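Local coordinates for protein DNA polymerase epsilon subunit 3 (Drosophila melanogaster, PDB 2BYK) that serves as an accessory subunit of DNA polymerase epsilon and, paired with Chrac-16 in the chromatin-accessibility complex, binds DNA and facilitates nucleosome sliding, at residues Ala27-Ser30 / Lys31-Ala35; Arg17-Lys20 / Glu21-Glu25; Lys67-Leu70 / Gln71-Glu75. All coordinates share one frame; numbering follows the deposited sequence.

Interaction 1: Ala27-Ser30 / Lys31-Ala35; sequences ASVS and KEARA. With SO4 (sulfate ion), chain F.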
# COMPACT_ATOMS: atom_id res chain seq x y z
N ALA B 27 -20.12 -7.92 -4.74
CA ALA B 27 -19.76 -8.07 -3.32
C ALA B 27 -19.97 -6.78 -2.54
O ALA B 27 -20.32 -5.76 -3.11
CB ALA B 27 -18.30 -8.50 -3.21
N SER B 28 -19.76 -6.83 -1.22
CA SER B 28 -19.93 -5.66 -0.36
C SER B 28 -18.94 -5.61 0.81
O SER B 28 -18.39 -6.64 1.21
CB SER B 28 -21.36 -5.61 0.18
OG SER B 28 -21.71 -6.80 0.88
N VAL B 29 -18.71 -4.41 1.35
CA VAL B 29 -17.80 -4.23 2.48
C VAL B 29 -18.51 -3.44 3.57
O VAL B 29 -19.06 -2.37 3.30
CB VAL B 29 -16.52 -3.44 2.10
CG1 VAL B 29 -15.42 -3.69 3.13
CG2 VAL B 29 -16.07 -3.82 0.71
N SER B 30 -18.49 -3.95 4.79
CA SER B 30 -19.14 -3.28 5.91
C SER B 30 -18.44 -1.98 6.26
O SER B 30 -17.24 -1.80 6.00
CB SER B 30 -19.18 -4.20 7.15
OG SER B 30 -17.88 -4.54 7.59
N LYS B 31 -19.20 -1.06 6.83
CA LYS B 31 -18.69 0.24 7.23
C LYS B 31 -17.46 0.03 8.10
O LYS B 31 -16.57 0.87 8.16
CB LYS B 31 -19.78 1.02 7.99
CG LYS B 31 -21.14 0.97 7.27
CD LYS B 31 -22.08 2.11 7.66
CE LYS B 31 -23.28 2.19 6.69
NZ LYS B 31 -24.10 3.43 6.85
N GLU B 32 -17.42 -1.12 8.74
CA GLU B 32 -16.33 -1.49 9.62
C GLU B 32 -15.06 -1.92 8.88
O GLU B 32 -13.96 -1.45 9.18
CB GLU B 32 -16.82 -2.62 10.54
CG GLU B 32 -16.00 -2.83 11.79
CD GLU B 32 -15.82 -1.54 12.55
OE1 GLU B 32 -15.00 -0.70 12.12
OE2 GLU B 32 -16.51 -1.35 13.57
N ALA B 33 -15.23 -2.81 7.90
CA ALA B 33 -14.11 -3.33 7.11
C ALA B 33 -13.42 -2.22 6.33
O ALA B 33 -12.19 -2.15 6.29
CB ALA B 33 -14.60 -4.42 6.16
N ARG B 34 -14.22 -1.36 5.71
CA ARG B 34 -13.66 -0.26 4.95
C ARG B 34 -12.83 0.68 5.82
O ARG B 34 -11.85 1.26 5.36
CB ARG B 34 -14.78 0.49 4.23
CG ARG B 34 -15.49 -0.42 3.24
CD ARG B 34 -16.49 0.31 2.36
NE ARG B 34 -17.70 0.72 3.08
CZ ARG B 34 -18.78 1.25 2.51
NH1 ARG B 34 -18.81 1.45 1.19
NH2 ARG B 34 -19.82 1.59 3.26
N ALA B 35 -13.21 0.80 7.09
CA ALA B 35 -12.50 1.65 8.03
C ALA B 35 -11.13 1.07 8.29
O ALA B 35 -10.13 1.78 8.28
CB ALA B 35 -13.27 1.74 9.32
S SO4 F . -18.74 -6.08 10.96
O1 SO4 F . -19.56 -5.07 10.30
O2 SO4 F . -17.46 -6.15 10.24
O3 SO4 F . -18.48 -5.71 12.38
O4 SO4 F . -19.44 -7.38 10.88

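Interaction 2: Arg17-Lys20 / Glu21-Glu25; sequences RLIK and EALPE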
# COMPACT_ATOMS: atom_id res chain seq x y z
N ARG B 17 -13.59 3.56 -3.53
CA ARG B 17 -13.60 3.26 -4.96
C ARG B 17 -12.53 2.19 -5.24
O ARG B 17 -12.69 1.36 -6.14
CB ARG B 17 -13.29 4.54 -5.74
CG ARG B 17 -13.25 4.41 -7.26
CD ARG B 17 -12.43 5.55 -7.88
NE ARG B 17 -12.92 6.86 -7.46
CZ ARG B 17 -12.18 7.97 -7.42
NH1 ARG B 17 -10.90 7.92 -7.79
NH2 ARG B 17 -12.72 9.12 -7.02
N LEU B 18 -11.45 2.25 -4.47
CA LEU B 18 -10.36 1.29 -4.59
C LEU B 18 -10.86 -0.09 -4.14
O LEU B 18 -10.60 -1.10 -4.79
CB LEU B 18 -9.19 1.73 -3.72
CG LEU B 18 -8.00 2.39 -4.42
CD1 LEU B 18 -8.36 2.79 -5.84
CD2 LEU B 18 -7.55 3.58 -3.61
N ILE B 19 -11.59 -0.11 -3.03
CA ILE B 19 -12.15 -1.35 -2.51
C ILE B 19 -13.27 -1.91 -3.42
O ILE B 19 -13.36 -3.13 -3.61
CB ILE B 19 -12.69 -1.15 -1.07
CG1 ILE B 19 -11.54 -0.72 -0.15
CG2 ILE B 19 -13.30 -2.43 -0.54
CD1 ILE B 19 -11.97 -0.49 1.27
N LYS B 20 -14.11 -1.05 -3.98
CA LYS B 20 -15.18 -1.52 -4.87
C LYS B 20 -14.58 -2.06 -6.16
O LYS B 20 -15.08 -3.02 -6.74
CB LYS B 20 -16.18 -0.40 -5.20
CG LYS B 20 -17.13 -0.01 -4.05
CD LYS B 20 -18.57 0.25 -4.53
CE LYS B 20 -19.50 0.75 -3.40
NZ LYS B 20 -19.21 2.14 -2.91
N GLU B 21 -13.49 -1.44 -6.60
CA GLU B 21 -12.81 -1.82 -7.82
C GLU B 21 -12.07 -3.16 -7.71
O GLU B 21 -11.89 -3.86 -8.71
CB GLU B 21 -11.82 -0.73 -8.20
CG GLU B 21 -11.20 -0.92 -9.57
CD GLU B 21 -9.85 -0.25 -9.67
OE1 GLU B 21 -9.74 0.94 -9.27
OE2 GLU B 21 -8.90 -0.92 -10.16
N ALA B 22 -11.64 -3.50 -6.50
CA ALA B 22 -10.90 -4.74 -6.22
C ALA B 22 -11.78 -5.97 -5.96
O ALA B 22 -11.39 -7.09 -6.26
CB ALA B 22 -9.95 -4.53 -5.03
N LEU B 23 -12.97 -5.75 -5.40
CA LEU B 23 -13.89 -6.84 -5.09
C LEU B 23 -14.87 -7.05 -6.24
O LEU B 23 -15.06 -6.16 -7.06
CB LEU B 23 -14.69 -6.53 -3.81
CG LEU B 23 -14.04 -6.12 -2.48
CD1 LEU B 23 -15.11 -6.13 -1.39
CD2 LEU B 23 -12.92 -7.08 -2.10
N PRO B 24 -15.50 -8.23 -6.31
CA PRO B 24 -16.48 -8.53 -7.36
C PRO B 24 -17.53 -7.42 -7.35
O PRO B 24 -17.94 -6.98 -6.28
CB PRO B 24 -17.07 -9.86 -6.92
CG PRO B 24 -15.93 -10.52 -6.24
CD PRO B 24 -15.30 -9.41 -5.44
N GLU B 25 -17.96 -6.97 -8.53
CA GLU B 25 -18.94 -5.89 -8.62
C GLU B 25 -20.23 -6.15 -7.84
O GLU B 25 -21.03 -5.24 -7.63
CB GLU B 25 -19.28 -5.62 -10.09
CG GLU B 25 -19.83 -6.83 -10.82
CD GLU B 25 -20.25 -6.51 -12.23
OE1 GLU B 25 -19.39 -6.11 -13.04
OE2 GLU B 25 -21.45 -6.67 -12.54

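Interaction 3: Lys67-Leu70 / Gln71-Glu75; sequences KDIL and QTLTE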
# COMPACT_ATOMS: atom_id res chain seq x y z
N LYS B 67 14.02 3.68 -6.67
CA LYS B 67 14.59 2.34 -6.61
C LYS B 67 14.66 1.85 -5.17
O LYS B 67 14.54 0.65 -4.92
CB LYS B 67 15.97 2.38 -7.28
CG LYS B 67 15.83 2.91 -8.72
CD LYS B 67 17.08 3.54 -9.34
CE LYS B 67 16.74 4.11 -10.74
NZ LYS B 67 17.90 4.72 -11.45
N ASP B 68 14.81 2.78 -4.23
CA ASP B 68 14.84 2.46 -2.80
C ASP B 68 13.49 2.00 -2.35
O ASP B 68 13.37 1.12 -1.50
CB ASP B 68 15.20 3.68 -1.98
CG ASP B 68 16.62 4.07 -2.13
OD1 ASP B 68 16.98 5.20 -1.74
OD2 ASP B 68 17.40 3.21 -2.63
N ILE B 69 12.45 2.63 -2.90
CA ILE B 69 11.08 2.27 -2.56
C ILE B 69 10.76 0.97 -3.28
O ILE B 69 10.07 0.11 -2.74
CB ILE B 69 10.07 3.36 -3.02
CG1 ILE B 69 10.35 4.67 -2.29
CG2 ILE B 69 8.65 2.90 -2.72
CD1 ILE B 69 9.48 5.82 -2.75
N LEU B 70 11.27 0.82 -4.50
CA LEU B 70 11.02 -0.39 -5.25
C LEU B 70 11.70 -1.57 -4.57
O LEU B 70 11.17 -2.68 -4.58
CB LEU B 70 11.52 -0.24 -6.70
CG LEU B 70 10.64 0.66 -7.59
CD1 LEU B 70 11.22 0.73 -8.99
CD2 LEU B 70 9.21 0.11 -7.64
N GLN B 71 12.86 -1.33 -3.96
CA GLN B 71 13.60 -2.38 -3.26
C GLN B 71 12.98 -2.70 -1.90
O GLN B 71 12.96 -3.86 -1.49
CB GLN B 71 15.06 -1.96 -3.05
CG GLN B 71 15.85 -1.84 -4.34
CD GLN B 71 17.26 -1.33 -4.11
OE1 GLN B 71 17.47 -0.29 -3.47
NE2 GLN B 71 18.25 -2.06 -4.63
N THR B 72 12.48 -1.69 -1.20
CA THR B 72 11.85 -1.90 0.09
C THR B 72 10.55 -2.69 -0.08
O THR B 72 10.17 -3.47 0.79
CB THR B 72 11.54 -0.56 0.78
OG1 THR B 72 12.78 0.09 1.09
CG2 THR B 72 10.75 -0.77 2.05
N LEU B 73 9.86 -2.49 -1.20
CA LEU B 73 8.62 -3.21 -1.44
C LEU B 73 8.90 -4.69 -1.69
O LEU B 73 8.19 -5.53 -1.15
CB LEU B 73 7.87 -2.63 -2.64
CG LEU B 73 7.12 -1.31 -2.47
CD1 LEU B 73 6.45 -0.94 -3.77
CD2 LEU B 73 6.07 -1.43 -1.37
N THR B 74 9.91 -5.00 -2.49
CA THR B 74 10.23 -6.41 -2.77
C THR B 74 10.72 -7.04 -1.48
O THR B 74 10.54 -8.23 -1.23
CB THR B 74 11.34 -6.58 -3.86
OG1 THR B 74 12.61 -6.25 -3.31
CG2 THR B 74 11.07 -5.69 -5.05
N GLU B 75 11.32 -6.20 -0.65
CA GLU B 75 11.89 -6.58 0.63
C GLU B 75 10.81 -6.83 1.69
O GLU B 75 11.00 -7.63 2.60
CB GLU B 75 12.83 -5.46 1.07
CG GLU B 75 13.48 -5.59 2.42
CD GLU B 75 14.51 -4.49 2.63
OE1 GLU B 75 15.61 -4.58 2.03
OE2 GLU B 75 14.22 -3.53 3.39

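Interaction 1: Ala27-Ser30 / Lys31-Ala35
Val-29 lays its CG1 methyl against Ala-33, with 3.2 Å between Val-29 CG1 and Ala-33 CB, and against the first part of the Arg-34 chain, where Arg-34 CG is 3.3 Å away from the same methyl. CG1 lies anti to the backbone N (chi1 -160°), which turns it in under the first turn of helix 31-58. Arg-34 runs across the valine and bends at chi3, so that Val-29 O sits over one face of its guanidinium, offset toward the rim. Ser-30 is the N-cap. Its OG accepts from Ala-33 N at 3.2 Å, while Ser-30 O takes a nearly straight bond from Arg-34 N at 3.1 Å. Packing is looser where Lys-31 extends away and the carboxylate end of Glu-32 leads outward. A sulfate, probably from the crystallisation liquor, lies beside Ser-30 and Glu-32 CB; Ser-30 OG donates to its O2 at 3.1 Å, and residues of the partner protein hold it too. Helix 14-22 adds Ile-19 to the Val-29 side. In histone-fold manner, Ser-28 and Val-29 form a parallel beta ladder with a strand of that partner protein. One hydroxyl thus accepts from Ala-33 N and donates to the sulfate, and the positive end of the helix dipole is likely to strengthen the hold on the anion.

Interaction 2: Arg17-Lys20 / Glu21-Glu25
Leu-23 sets its CG anti to its carbonyl carbon, beside the backbone N (chi1 -53°), and this brings the branch back over the preceding turn: Leu-23 CG stands 3.3 Å from Ile-19 O, and Leu-23 CD1 meets Ile-19 CG2 at 4.2 Å. Glu-21 is turned differently, its CG anti to the backbone N (chi1 -171°) and the rest of the chain extended, so that it runs side by side with Leu-18 in the same direction. The nearest atoms of that pair, Leu-18 CD1 and Glu-21 OE1, are 4.1 Å apart, a loose touch of a methyl on a carboxylate oxygen. Beneath the side chains the helical hydrogen bonds weaken toward the end. Glu-21 N binds Arg-17 O at 2.9 Å, whereas Ala-22 N is divided between two weak bonds, to Leu-18 O and to Ile-19 O. Leu-23 N then reaches Ile-19 O at 3.2 Å. This is the C-terminal end of helix 14-22, the short first helix of the histone fold, and Leu-23 is the first residue to leave helical torsions. Pro-24 follows and has no N-H to offer the next carbonyl, that of Lys-20; Leu-23 O instead comes within 3.2 Å of Lys-20 O, two acceptors with no bond between them. Leu-23 packs on Val-29 of the following strand, and Ile-19 rests on Ile-37 of helix 31-58. Leu-18, Ala-22 and Leu-23 all meet side chains of the partner protein, and Glu-21 OE2 lies in a long, weak ion pair with a basic side chain of that other chain.

Interaction 3: Lys67-Leu70 / Gln71-Glu75
Asp-68 and Gln-71 pass each other at a slant with their flat ends nearly parallel, the carboxylate and amide planes being 13° apart. Asp-68 OD2 and Gln-71 OE1 approach to 3.6 Å without bonding, and Asp-68 turns its other oxygen, OD1, to a weak bond with His-61. Thr-72 is directed at the backbone instead: OG1 lies anti to the carbonyl carbon (chi1 -66°) and donates to Asp-68 O at 2.8 Å, while Thr-72 N reaches the same oxygen at 3.0 Å from the opposite face of its plane. Two bonds therefore grip that carbonyl. Helix 66-75 is the short third helix of the histone fold; Thr-72 faces the long helix 31-58, touching Ser-51 and Leu-55, whereas Leu-70 and Leu-73 meet Leu-89 and Leu-85 of helix 82-96 and, with Ile-69, apolar side chains of the partner protein. Near the end of the helix Thr-74 points OG1 at Gln-71 O, 3.0 Å away, on the same face as the bond from Glu-75 N, and its CG2 presses to 3.0 Å from Leu-70 O. A valine in its place would lose the hydroxyl, and Gln-71 O would probably be left to Glu-75 N as its remaining strong donor here. The Thr-74 side chain also touches Glu-79 in the following loop and Val-82 of helix 82-96.

How the interactions relate
Following the chain from the N terminus, interaction 2 comes first at the end of helix 14-22, interaction 1 next at the passage from strand 28-29 into helix 31-58, and interaction 3 last on helix 66-75. Each lies within one continuous stretch, so none closes a long loop, and none nests or crosses. Interactions 1 and 2 touch, joining strand 28-29 and the start of helix 31-58 to helix 14-22, and there Arg-34 NH1 and Lys-20 NZ bring like charges to 4.2 Å. Interaction 3 sits across the chain's centre, about 30 Å from interaction 1 between centres. Helix 31-58 spans the distance between those two contacts.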